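Local coordinates for MaoC-like dehydratase (Phytophthora Capsici, PDB 3KH8), which probably catalyses the reversible hydration of enoyl-CoA thioesters, as a lyase of the MaoC-like dehydratase family built on the hot dog fold, at residues R260-Q265 / G301-Q306; C253-A258 / K275-R280; Q265-G268 / R273-S276; D70-Y75 / G269-F274. All blocks are in the same frame, centred on the assembly; numbering follows the deposited sequence.

One long helix, 251-266, serves three of the four contacts, a good example of how a hot dog helix is bound into its sheet. Interactions 1 and 2 are fully buried and wholly apolar; they lie side by side on the same sheet and touch through Phe305, Ile277 and Val279. Interaction 3 takes over where the helix ends and the chain turns back into strand 274-281, and there sulfur, a guanidinium group and a water enter. Interaction 4, partly buried, joins the intervening loop to the short helix 71-74 of the other family region by one amide hydrogen bond and an apolar touch. Polar chemistry thus appears in the two contacts lying at the helix end.

Interaction 1 (R260-Q265 / G301-Q306); sequences RALFKQ and GKVLFQ
Helix 260-265 packs on strand 302-306 with Leu262 and Val303 nearest in the backbone, their CA atoms 8.4 Å apart, a separation bridged by side chains alone. Leu262 leads from the helix, and from the strand Val303 and Phe305 point back toward it; Leu304, between them, faces the other way, the alternation expected of an extended chain. The two methyls of Leu262 divide the work. CD1 sits over one face of the Phe305 ring in a CH-pi contact, 3.6 Å from the ring centroid and only 15° off the ring normal, with the two side chains crossing at about a right angle. CD2 turns mainly to the strand residue two before it, 3.9 Å from Val303 CG1, as the two branched chains run side by side and point opposite ways. The ring is presented by a chi1 of 71°, which places Phe305 CG between the backbone N and the carbonyl carbon and lifts the ring toward the helix. Met295 of the adjacent strand 290-297 touches both Leu262 and Val303, while Phe322 of strand 314-324 touches Leu262 and Phe305, so both flanking strands contribute to the same apolar layer. Two residues earlier on the helix, Arg260 forms a salt bridge with Glu68. A long helix laid against an antiparallel sheet through such a layer is the defining arrangement of the hot dog fold, here within the MaoC-like domain.

Interaction 2 (C253-A258 / K275-R280); sequences CSMGVA and KSIRVR
Met255 of helix 253-258 reaches strand 275-280, its CA 7.8 Å from that of Val279, the closest CA pair between the segments. This is helix-on-sheet packing of the hot dog fold, about two turns before Leu262, which meets strand 302-309. A single unbranched side chain makes the two contacts from the helix. With CG anti to the backbone N (chi1 -170°) and the chain extended to its end, Met255 places its sulfur and terminal methyl along the strand surface. Ile277 and Val279, two residues apart, both point toward the helix, whereas Arg278 between them points away and forms a salt bridge with Glu321. The thioether and methyl share the two strand residues: SD lies 3.9 Å from Val279 CG2, and the same valine methyl is 4.0 Å from Met255 CE. Gln128 of strand 123-132 also touches Met255, and Phe305 packs against Ala258, Ile277 and Val279, continuing the apolar layer beside the methionine. At its end the Met255 chain lies antiparallel to the Ile277 side chain, with CE 3.9 Å from CG2 of the isoleucine and 4.1 Å from its CG1.

Interaction 3 (Q265-G268 / R273-S276); sequences QFCG and RFKS
Cys267 and Arg273 meet where the chain leaves helix 251-266 and returns to the sheet, their CA atoms 5.6 Å apart. The arginine folds around the turn: Cys267 O comes within 3.2 Å of Arg273 CD, and Phe266 O lies over one face of the guanidinium, 3.3 Å above its plane. A bend at chi3 (65°) brings the charged end back over the peptide groups of the helix terminus. From there Arg273 NH1 reaches a water at 3.1 Å, and the water in turn donates to Gly268 O at 2.8 Å, making a one-molecule bridge across the turn. Gly268 is the first residue to leave helical backbone angles, with positive phi, which lets the backbone change course there. Elsewhere in the contact, Cys267 SG sits 4.1 Å from Phe274 CB, and the sulfur approaches the phenyl ring obliquely, 5.4 Å from its centroid. Beyond the turn the guanidinium is held by further partners: NH2 forms a salt bridge with Asp327 and a hydrogen bond to Thr325 O. Phe322 of strand 314-324 touches Cys267 and meets the Phe274 ring edge-to-face. The connection therefore lies against strand 314-324, while Phe266, at the end of helix 251-266, packs on Met295 and Gln297 of strand 290-297, before the chain runs on into strand 274-281.

Interaction 4 (D70-Y75 / G269-F274); sequences DLQFTY and GDVARF
Gln72 and Phe73, on the short helix 71-74, meet Gly269 and Val271 of the loop that follows helix 251-266, with the CA atoms of Gln72 and Gly269 8.1 Å apart. The contact joins the two halves of a double hot dog chain, the MFE-2 hydratase 2 N-terminal region and the MaoC-like region. The helix opens with an N-cap: Asp70 OD1 accepts from Gln72 N, met from above the carboxylate plane. The loop has a matching device in an Asx turn, where Asp270 OD1 accepts from Ala272 N at 3.0 Å and steadies the entry to the 3-10 segment 271-273. Gln72 is drawn out nearly straight, CG anti to the backbone N (chi1 172°) and the chain extended beyond, which carries its amide across to the loop. NE2 has a second acceptor in Lys80 O, so the amide ties the loop and the chain beyond the helix together. Phe73 turns the other way at its first torsion, chi1 -58°, with CG anti to the carbonyl carbon; CG of Gln72 then lies over one face of its ring. The ring also meets Phe84 and Phe263 edge-to-face. Val271 CG1 comes to the edge of the Phe73 ring, 3.6 Å from CE1. Leu71 of the same helix packs on Ile234 of the second subunit. The polar link itself is Gln72 NE2 to Gly269 O, 2.9 Å long with an N-H...O angle of 157°; Gly269 O lies near the plane of the glutamine amide, whereas NE2 stands well above the carbonyl plane.

Interaction 1 (R260-Q265 / G301-Q306)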
loop_
_atom_site.group_PDB
_atom_site.type_symbol
_atom_site.label_atom_id
_atom_site.label_comp_id
_atom_site.label_asym_id
_atom_site.label_seq_id
_atom_site.Cartn_x
_atom_site.Cartn_y
_atom_site.Cartn_z
ATOM N N ARG A 260 -6.506 -11.078 11.637
ATOM C CA ARG A 260 -6.181 -11.994 10.546
ATOM C C ARG A 260 -6.076 -13.432 11.047
ATOM O O ARG A 260 -6.595 -14.352 10.414
ATOM C CB ARG A 260 -4.866 -11.597 9.874
ATOM C CG ARG A 260 -4.936 -10.360 8.977
ATOM C CD ARG A 260 -3.541 -9.957 8.508
ATOM N NE ARG A 260 -2.794 -11.116 8.024
ATOM C CZ ARG A 260 -1.481 -11.274 8.135
ATOM N NH1 ARG A 260 -0.730 -10.340 8.710
ATOM N NH2 ARG A 260 -0.919 -12.379 7.672
ATOM N N ALA A 261 -5.398 -13.616 12.181
ATOM C CA ALA A 261 -5.251 -14.939 12.783
ATOM C C ALA A 261 -6.610 -15.498 13.201
ATOM O O ALA A 261 -6.904 -16.671 12.961
ATOM C CB ALA A 261 -4.302 -14.883 13.973
ATOM N N LEU A 262 -7.437 -14.646 13.805
ATOM C CA LEU A 262 -8.775 -15.041 14.255
ATOM C C LEU A 262 -9.694 -15.420 13.095
ATOM O O LEU A 262 -10.403 -16.427 13.166
ATOM C CB LEU A 262 -9.404 -13.940 15.121
ATOM C CG LEU A 262 -8.714 -13.685 16.465
ATOM C CD1 LEU A 262 -9.014 -12.270 16.958
ATOM C CD2 LEU A 262 -9.119 -14.736 17.505
ATOM N N PHE A 263 -9.674 -14.618 12.029
ATOM C CA PHE A 263 -10.462 -14.915 10.833
ATOM C C PHE A 263 -10.030 -16.235 10.209
ATOM O O PHE A 263 -10.873 -17.049 9.823
ATOM C CB PHE A 263 -10.375 -13.784 9.791
ATOM C CG PHE A 263 -11.112 -14.091 8.508
ATOM C CD1 PHE A 263 -12.485 -13.892 8.418
ATOM C CD2 PHE A 263 -10.436 -14.603 7.402
ATOM C CE1 PHE A 263 -13.177 -14.191 7.236
ATOM C CE2 PHE A 263 -11.118 -14.904 6.217
ATOM C CZ PHE A 263 -12.491 -14.693 6.136
ATOM N N LYS A 264 -8.717 -16.435 10.117
ATOM C CA LYS A 264 -8.139 -17.629 9.495
ATOM C C LYS A 264 -8.501 -18.902 10.268
ATOM O O LYS A 264 -8.859 -19.922 9.670
ATOM C CB LYS A 264 -6.616 -17.479 9.389
ATOM C CG LYS A 264 -5.928 -18.523 8.524
ATOM C CD LYS A 264 -4.417 -18.319 8.536
ATOM C CE LYS A 264 -3.713 -19.323 7.639
ATOM N NZ LYS A 264 -2.236 -19.099 7.643
ATOM N N GLN A 265 -8.418 -18.831 11.594
ATOM C CA GLN A 265 -8.683 -19.995 12.442
ATOM C C GLN A 265 -10.171 -20.350 12.551
ATOM O O GLN A 265 -10.533 -21.528 12.488
ATOM C CB GLN A 265 -8.057 -19.813 13.833
ATOM C CG GLN A 265 -8.228 -21.015 14.782
ATOM C CD GLN A 265 -7.622 -22.298 14.243
ATOM O OE1 GLN A 265 -6.487 -22.311 13.768
ATOM N NE2 GLN A 265 -8.378 -23.389 14.323
ATOM N N GLY A 301 -19.172 -19.625 20.316
ATOM C CA GLY A 301 -18.709 -18.622 19.357
ATOM C C GLY A 301 -17.881 -17.509 19.971
ATOM O O GLY A 301 -17.835 -16.403 19.433
ATOM N N LYS A 302 -17.225 -17.798 21.095
ATOM C CA LYS A 302 -16.384 -16.805 21.767
ATOM C C LYS A 302 -14.939 -17.273 21.884
ATOM O O LYS A 302 -14.667 -18.383 22.349
ATOM C CB LYS A 302 -16.948 -16.439 23.146
ATOM C CG LYS A 302 -16.255 -15.246 23.807
ATOM C CD LYS A 302 -16.810 -14.931 25.195
ATOM C CE LYS A 302 -16.198 -15.832 26.265
ATOM N NZ LYS A 302 -16.522 -15.346 27.633
ATOM N N VAL A 303 -14.017 -16.412 21.456
ATOM C CA VAL A 303 -12.587 -16.699 21.532
ATOM C C VAL A 303 -11.863 -15.590 22.279
ATOM O O VAL A 303 -12.000 -14.403 21.949
ATOM C CB VAL A 303 -11.952 -16.886 20.126
ATOM C CG1 VAL A 303 -10.454 -17.194 20.230
ATOM C CG2 VAL A 303 -12.663 -17.983 19.361
ATOM N N LEU A 304 -11.098 -15.980 23.290
ATOM C CA LEU A 304 -10.249 -15.039 23.998
ATOM C C LEU A 304 -8.849 -15.111 23.404
ATOM O O LEU A 304 -8.429 -16.165 22.911
ATOM C CB LEU A 304 -10.260 -15.307 25.510
ATOM C CG LEU A 304 -11.643 -15.292 26.186
ATOM C CD1 LEU A 304 -11.526 -15.464 27.691
ATOM C CD2 LEU A 304 -12.447 -14.020 25.862
ATOM N N PHE A 305 -8.142 -13.985 23.409
ATOM C CA PHE A 305 -6.845 -13.926 22.743
ATOM C C PHE A 305 -5.914 -12.834 23.240
ATOM O O PHE A 305 -6.344 -11.869 23.880
ATOM C CB PHE A 305 -7.018 -13.824 21.220
ATOM C CG PHE A 305 -7.552 -12.501 20.752
ATOM C CD1 PHE A 305 -8.921 -12.271 20.696
ATOM C CD2 PHE A 305 -6.681 -11.486 20.360
ATOM C CE1 PHE A 305 -9.419 -11.050 20.256
ATOM C CE2 PHE A 305 -7.167 -10.256 19.924
ATOM C CZ PHE A 305 -8.538 -10.041 19.864
ATOM N N GLN A 306 -4.631 -13.017 22.942
ATOM C CA GLN A 306 -3.607 -12.010 23.152
ATOM C C GLN A 306 -2.717 -11.964 21.920
ATOM O O GLN A 306 -2.585 -12.963 21.210
ATOM C CB GLN A 306 -2.732 -12.368 24.351
ATOM C CG GLN A 306 -3.426 -12.394 25.708
ATOM C CD GLN A 306 -2.466 -12.800 26.808
ATOM O OE1 GLN A 306 -1.808 -13.836 26.716
ATOM N NE2 GLN A 306 -2.363 -11.975 27.843
#

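Interaction 2 (C253-A258 / K275-R280)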
loop_
_atom_site.group_PDB
_atom_site.type_symbol
_atom_site.label_atom_id
_atom_site.label_comp_id
_atom_site.label_asym_id
_atom_site.label_seq_id
_atom_site.Cartn_x
_atom_site.Cartn_y
_atom_site.Cartn_z
ATOM N N CYS A 253 -2.832 -1.600 13.598
ATOM C CA CYS A 253 -2.209 -2.563 12.683
ATOM C C CYS A 253 -1.982 -3.900 13.410
ATOM O O CYS A 253 -2.304 -4.965 12.881
ATOM C CB CYS A 253 -0.895 -2.009 12.116
ATOM S SG CYS A 253 -0.066 -3.099 10.900
ATOM N N SER A 254 -1.446 -3.829 14.628
ATOM C CA SER A 254 -1.323 -5.007 15.501
ATOM C C SER A 254 -2.673 -5.690 15.709
ATOM O O SER A 254 -2.764 -6.920 15.702
ATOM C CB SER A 254 -0.729 -4.616 16.861
ATOM O OG SER A 254 0.605 -4.170 16.710
ATOM N N MET A 255 -3.715 -4.886 15.895
ATOM C CA MET A 255 -5.070 -5.407 16.033
ATOM C C MET A 255 -5.496 -6.113 14.744
ATOM O O MET A 255 -6.165 -7.149 14.792
ATOM C CB MET A 255 -6.048 -4.285 16.391
ATOM C CG MET A 255 -7.447 -4.774 16.782
ATOM S SD MET A 255 -8.526 -3.407 17.220
ATOM C CE MET A 255 -10.023 -4.272 17.695
ATOM N N GLY A 256 -5.105 -5.543 13.600
ATOM C CA GLY A 256 -5.343 -6.163 12.297
ATOM C C GLY A 256 -4.671 -7.519 12.171
ATOM O O GLY A 256 -5.279 -8.477 11.687
ATOM N N VAL A 257 -3.417 -7.596 12.616
ATOM C CA VAL A 257 -2.646 -8.842 12.577
ATOM C C VAL A 257 -3.326 -9.929 13.420
ATOM O O VAL A 257 -3.478 -11.068 12.963
ATOM C CB VAL A 257 -1.166 -8.617 12.997
ATOM C CG1 VAL A 257 -0.422 -9.938 13.159
ATOM C CG2 VAL A 257 -0.453 -7.749 11.961
ATOM N N ALA A 258 -3.751 -9.572 14.633
ATOM C CA ALA A 258 -4.511 -10.513 15.475
ATOM C C ALA A 258 -5.828 -10.926 14.805
ATOM O O ALA A 258 -6.187 -12.110 14.798
ATOM C CB ALA A 258 -4.764 -9.919 16.851
ATOM N N LYS A 275 -17.997 -11.269 13.866
ATOM C CA LYS A 275 -19.051 -10.468 14.499
ATOM C C LYS A 275 -18.575 -9.300 15.360
ATOM O O LYS A 275 -19.030 -8.166 15.179
ATOM C CB LYS A 275 -20.036 -11.360 15.273
ATOM C CG LYS A 275 -20.898 -12.243 14.381
ATOM C CD LYS A 275 -21.789 -11.396 13.474
ATOM C CE LYS A 275 -22.482 -12.238 12.430
ATOM N NZ LYS A 275 -23.105 -11.397 11.363
ATOM N N SER A 276 -17.677 -9.568 16.301
ATOM C CA SER A 276 -17.142 -8.497 17.136
ATOM C C SER A 276 -15.754 -8.816 17.656
ATOM O O SER A 276 -15.345 -9.975 17.714
ATOM C CB SER A 276 -18.085 -8.163 18.303
ATOM O OG SER A 276 -18.164 -9.241 19.216
ATOM N N ILE A 277 -15.040 -7.763 18.031
ATOM C CA ILE A 277 -13.693 -7.869 18.557
ATOM C C ILE A 277 -13.422 -6.662 19.453
ATOM O O ILE A 277 -13.738 -5.525 19.089
ATOM C CB ILE A 277 -12.635 -8.009 17.409
ATOM C CG1 ILE A 277 -11.220 -8.200 17.974
ATOM C CG2 ILE A 277 -12.727 -6.834 16.410
ATOM C CD1 ILE A 277 -10.221 -8.771 16.977
ATOM N N ARG A 278 -12.880 -6.921 20.640
ATOM C CA ARG A 278 -12.434 -5.850 21.532
ATOM C C ARG A 278 -11.103 -6.202 22.186
ATOM O O ARG A 278 -10.840 -7.368 22.496
ATOM C CB ARG A 278 -13.499 -5.509 22.580
ATOM C CG ARG A 278 -13.901 -6.656 23.508
ATOM C CD ARG A 278 -14.897 -6.153 24.535
ATOM N NE ARG A 278 -15.435 -7.217 25.380
ATOM C CZ ARG A 278 -15.342 -7.245 26.707
ATOM N NH1 ARG A 278 -14.725 -6.265 27.364
ATOM N NH2 ARG A 278 -15.878 -8.252 27.382
ATOM N N VAL A 279 -10.260 -5.193 22.379
ATOM C CA VAL A 279 -8.903 -5.404 22.865
ATOM C C VAL A 279 -8.484 -4.225 23.727
ATOM O O VAL A 279 -9.137 -3.171 23.717
ATOM C CB VAL A 279 -7.873 -5.530 21.693
ATOM C CG1 VAL A 279 -8.231 -6.673 20.742
ATOM C CG2 VAL A 279 -7.729 -4.206 20.922
ATOM N N ARG A 280 -7.397 -4.403 24.468
ATOM C CA ARG A 280 -6.664 -3.253 24.973
ATOM C C ARG A 280 -5.223 -3.306 24.495
ATOM O O ARG A 280 -4.670 -4.386 24.273
ATOM C CB ARG A 280 -6.765 -3.115 26.500
ATOM C CG ARG A 280 -5.942 -4.095 27.300
ATOM C CD ARG A 280 -6.136 -3.877 28.805
ATOM N NE ARG A 280 -5.764 -5.079 29.544
ATOM C CZ ARG A 280 -6.604 -6.059 29.860
ATOM N NH1 ARG A 280 -7.887 -5.984 29.527
ATOM N NH2 ARG A 280 -6.160 -7.114 30.524
#

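Interaction 3 (Q265-G268 / R273-S276)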
loop_
_atom_site.group_PDB
_atom_site.type_symbol
_atom_site.label_atom_id
_atom_site.label_comp_id
_atom_site.label_asym_id
_atom_site.label_seq_id
_atom_site.Cartn_x
_atom_site.Cartn_y
_atom_site.Cartn_z
ATOM N N GLN A 265 -8.418 -18.831 11.594
ATOM C CA GLN A 265 -8.683 -19.995 12.442
ATOM C C GLN A 265 -10.171 -20.350 12.551
ATOM O O GLN A 265 -10.533 -21.528 12.488
ATOM C CB GLN A 265 -8.057 -19.813 13.833
ATOM C CG GLN A 265 -8.228 -21.015 14.782
ATOM C CD GLN A 265 -7.622 -22.298 14.243
ATOM O OE1 GLN A 265 -6.487 -22.311 13.768
ATOM N NE2 GLN A 265 -8.378 -23.389 14.323
ATOM N N PHE A 266 -11.025 -19.336 12.682
ATOM C CA PHE A 266 -12.416 -19.554 13.093
ATOM C C PHE A 266 -13.519 -19.277 12.069
ATOM O O PHE A 266 -14.596 -19.880 12.148
ATOM C CB PHE A 266 -12.701 -18.794 14.394
ATOM C CG PHE A 266 -11.809 -19.197 15.536
ATOM C CD1 PHE A 266 -12.034 -20.386 16.229
ATOM C CD2 PHE A 266 -10.739 -18.393 15.912
ATOM C CE1 PHE A 266 -11.209 -20.766 17.283
ATOM C CE2 PHE A 266 -9.904 -18.764 16.964
ATOM C CZ PHE A 266 -10.136 -19.954 17.653
ATOM N N CYS A 267 -13.280 -18.373 11.121
ATOM C CA CYS A 267 -14.384 -17.859 10.297
ATOM C C CYS A 267 -14.695 -18.633 9.009
ATOM O O CYS A 267 -15.652 -18.301 8.307
ATOM C CB CYS A 267 -14.205 -16.364 10.013
ATOM S SG CYS A 267 -14.425 -15.303 11.462
ATOM N N GLY A 268 -13.898 -19.659 8.708
ATOM C CA GLY A 268 -14.120 -20.513 7.534
ATOM C C GLY A 268 -14.297 -19.780 6.212
ATOM O O GLY A 268 -15.201 -20.100 5.435
ATOM N N ARG A 273 -19.195 -14.122 9.161
ATOM C CA ARG A 273 -19.038 -14.806 10.450
ATOM C C ARG A 273 -18.257 -13.995 11.500
ATOM O O ARG A 273 -18.317 -14.301 12.689
ATOM C CB ARG A 273 -18.422 -16.197 10.246
ATOM C CG ARG A 273 -19.319 -17.139 9.440
ATOM C CD ARG A 273 -18.718 -18.524 9.279
ATOM N NE ARG A 273 -18.605 -19.224 10.556
ATOM C CZ ARG A 273 -17.953 -20.370 10.739
ATOM N NH1 ARG A 273 -17.340 -20.968 9.727
ATOM N NH2 ARG A 273 -17.916 -20.919 11.945
ATOM N N PHE A 274 -17.552 -12.955 11.058
ATOM C CA PHE A 274 -16.740 -12.092 11.934
ATOM C C PHE A 274 -17.652 -11.052 12.597
ATOM O O PHE A 274 -18.033 -10.057 11.970
ATOM C CB PHE A 274 -15.653 -11.412 11.079
ATOM C CG PHE A 274 -14.532 -10.761 11.862
ATOM C CD1 PHE A 274 -13.233 -11.257 11.768
ATOM C CD2 PHE A 274 -14.754 -9.618 12.629
ATOM C CE1 PHE A 274 -12.171 -10.641 12.451
ATOM C CE2 PHE A 274 -13.707 -8.997 13.322
ATOM C CZ PHE A 274 -12.412 -9.510 13.232
ATOM N N LYS A 275 -17.997 -11.269 13.866
ATOM C CA LYS A 275 -19.051 -10.468 14.499
ATOM C C LYS A 275 -18.575 -9.300 15.360
ATOM O O LYS A 275 -19.030 -8.166 15.179
ATOM C CB LYS A 275 -20.036 -11.360 15.273
ATOM C CG LYS A 275 -20.898 -12.243 14.381
ATOM C CD LYS A 275 -21.789 -11.396 13.474
ATOM C CE LYS A 275 -22.482 -12.238 12.430
ATOM N NZ LYS A 275 -23.105 -11.397 11.363
ATOM N N SER A 276 -17.677 -9.568 16.301
ATOM C CA SER A 276 -17.142 -8.497 17.136
ATOM C C SER A 276 -15.754 -8.816 17.656
ATOM O O SER A 276 -15.345 -9.975 17.714
ATOM C CB SER A 276 -18.085 -8.163 18.303
ATOM O OG SER A 276 -18.164 -9.241 19.216
HETATM O O HOH W 1 -17.682 -20.621 6.667
#

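Interaction 4 (D70-Y75 / G269-F274)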
loop_
_atom_site.group_PDB
_atom_site.type_symbol
_atom_site.label_atom_id
_atom_site.label_comp_id
_atom_site.label_asym_id
_atom_site.label_seq_id
_atom_site.Cartn_x
_atom_site.Cartn_y
_atom_site.Cartn_z
ATOM N N ASP A 70 -3.822 -13.333 1.560
ATOM C CA ASP A 70 -4.913 -14.161 1.043
ATOM C C ASP A 70 -5.673 -13.406 -0.048
ATOM O O ASP A 70 -6.094 -12.259 0.152
ATOM C CB ASP A 70 -5.864 -14.548 2.180
ATOM C CG ASP A 70 -6.898 -15.595 1.776
ATOM O OD1 ASP A 70 -7.304 -15.665 0.599
ATOM O OD2 ASP A 70 -7.323 -16.353 2.672
ATOM N N LEU A 71 -5.848 -14.070 -1.187
ATOM C CA LEU A 71 -6.526 -13.498 -2.359
ATOM C C LEU A 71 -7.946 -13.015 -2.086
ATOM O O LEU A 71 -8.427 -12.100 -2.760
ATOM C CB LEU A 71 -6.524 -14.495 -3.525
ATOM C CG LEU A 71 -5.158 -14.981 -4.027
ATOM C CD1 LEU A 71 -5.311 -15.885 -5.254
ATOM C CD2 LEU A 71 -4.238 -13.811 -4.337
ATOM N N GLN A 72 -8.609 -13.625 -1.100
ATOM C CA GLN A 72 -9.919 -13.161 -0.648
ATOM C C GLN A 72 -9.886 -11.670 -0.288
ATOM O O GLN A 72 -10.878 -10.965 -0.457
ATOM C CB GLN A 72 -10.414 -13.997 0.550
ATOM C CG GLN A 72 -11.694 -13.455 1.200
ATOM C CD GLN A 72 -12.420 -14.463 2.078
ATOM O OE1 GLN A 72 -11.804 -15.298 2.743
ATOM N NE2 GLN A 72 -13.742 -14.372 2.094
ATOM N N PHE A 73 -8.735 -11.198 0.190
ATOM C CA PHE A 73 -8.579 -9.804 0.606
ATOM C C PHE A 73 -7.644 -8.952 -0.262
ATOM O O PHE A 73 -7.685 -7.720 -0.182
ATOM C CB PHE A 73 -8.146 -9.736 2.078
ATOM C CG PHE A 73 -9.107 -10.415 3.015
ATOM C CD1 PHE A 73 -10.378 -9.889 3.227
ATOM C CD2 PHE A 73 -8.748 -11.592 3.665
ATOM C CE1 PHE A 73 -11.282 -10.521 4.079
ATOM C CE2 PHE A 73 -9.641 -12.233 4.526
ATOM C CZ PHE A 73 -10.912 -11.694 4.734
ATOM N N THR A 74 -6.816 -9.594 -1.089
ATOM C CA THR A 74 -5.814 -8.871 -1.891
ATOM C C THR A 74 -6.077 -8.870 -3.397
ATOM O O THR A 74 -5.377 -8.181 -4.148
ATOM C CB THR A 74 -4.391 -9.426 -1.676
ATOM O OG1 THR A 74 -4.362 -10.812 -2.044
ATOM C CG2 THR A 74 -3.955 -9.254 -0.229
ATOM N N TYR A 75 -7.064 -9.643 -3.840
ATOM C CA TYR A 75 -7.366 -9.739 -5.267
ATOM C C TYR A 75 -8.845 -9.473 -5.548
ATOM O O TYR A 75 -9.709 -10.269 -5.181
ATOM C CB TYR A 75 -6.918 -11.099 -5.827
ATOM C CG TYR A 75 -7.202 -11.295 -7.303
ATOM C CD1 TYR A 75 -6.932 -10.286 -8.231
ATOM C CD2 TYR A 75 -7.730 -12.496 -7.774
ATOM C CE1 TYR A 75 -7.190 -10.464 -9.592
ATOM C CE2 TYR A 75 -7.989 -12.685 -9.134
ATOM C CZ TYR A 75 -7.716 -11.664 -10.033
ATOM O OH TYR A 75 -7.971 -11.846 -11.377
ATOM N N GLY A 269 -13.447 -18.783 5.969
ATOM C CA GLY A 269 -13.454 -18.037 4.706
ATOM C C GLY A 269 -14.657 -17.142 4.463
ATOM O O GLY A 269 -14.874 -16.685 3.341
ATOM N N ASP A 270 -15.428 -16.871 5.512
ATOM C CA ASP A 270 -16.654 -16.083 5.391
ATOM C C ASP A 270 -16.646 -14.872 6.326
ATOM O O ASP A 270 -16.777 -15.021 7.546
ATOM C CB ASP A 270 -17.876 -16.977 5.659
ATOM C CG ASP A 270 -19.202 -16.241 5.504
ATOM O OD1 ASP A 270 -19.215 -15.067 5.064
ATOM O OD2 ASP A 270 -20.245 -16.853 5.822
ATOM N N VAL A 271 -16.511 -13.678 5.749
ATOM C CA VAL A 271 -16.462 -12.438 6.535
ATOM C C VAL A 271 -17.741 -12.176 7.338
ATOM O O VAL A 271 -17.694 -11.527 8.378
ATOM C CB VAL A 271 -16.089 -11.177 5.684
ATOM C CG1 VAL A 271 -14.675 -11.295 5.138
ATOM C CG2 VAL A 271 -17.112 -10.916 4.562
ATOM N N ALA A 272 -18.873 -12.701 6.867
ATOM C CA ALA A 272 -20.144 -12.529 7.575
ATOM C C ALA A 272 -20.126 -13.193 8.959
ATOM O O ALA A 272 -20.921 -12.842 9.830
ATOM C CB ALA A 272 -21.317 -13.043 6.727
ATOM N N ARG A 273 -19.195 -14.122 9.161
ATOM C CA ARG A 273 -19.038 -14.806 10.450
ATOM C C ARG A 273 -18.257 -13.995 11.500
ATOM O O ARG A 273 -18.317 -14.301 12.689
ATOM C CB ARG A 273 -18.422 -16.197 10.246
ATOM C CG ARG A 273 -19.319 -17.139 9.440
ATOM C CD ARG A 273 -18.718 -18.524 9.279
ATOM N NE ARG A 273 -18.605 -19.224 10.556
ATOM C CZ ARG A 273 -17.953 -20.370 10.739
ATOM N NH1 ARG A 273 -17.340 -20.968 9.727
ATOM N NH2 ARG A 273 -17.916 -20.919 11.945
ATOM N N PHE A 274 -17.552 -12.955 11.058
ATOM C CA PHE A 274 -16.740 -12.092 11.934
ATOM C C PHE A 274 -17.652 -11.052 12.597
ATOM O O PHE A 274 -18.033 -10.057 11.970
ATOM C CB PHE A 274 -15.653 -11.412 11.079
ATOM C CG PHE A 274 -14.532 -10.761 11.862
ATOM C CD1 PHE A 274 -13.233 -11.257 11.768
ATOM C CD2 PHE A 274 -14.754 -9.618 12.629
ATOM C CE1 PHE A 274 -12.171 -10.641 12.451
ATOM C CE2 PHE A 274 -13.707 -8.997 13.322
ATOM C CZ PHE A 274 -12.412 -9.510 13.232
#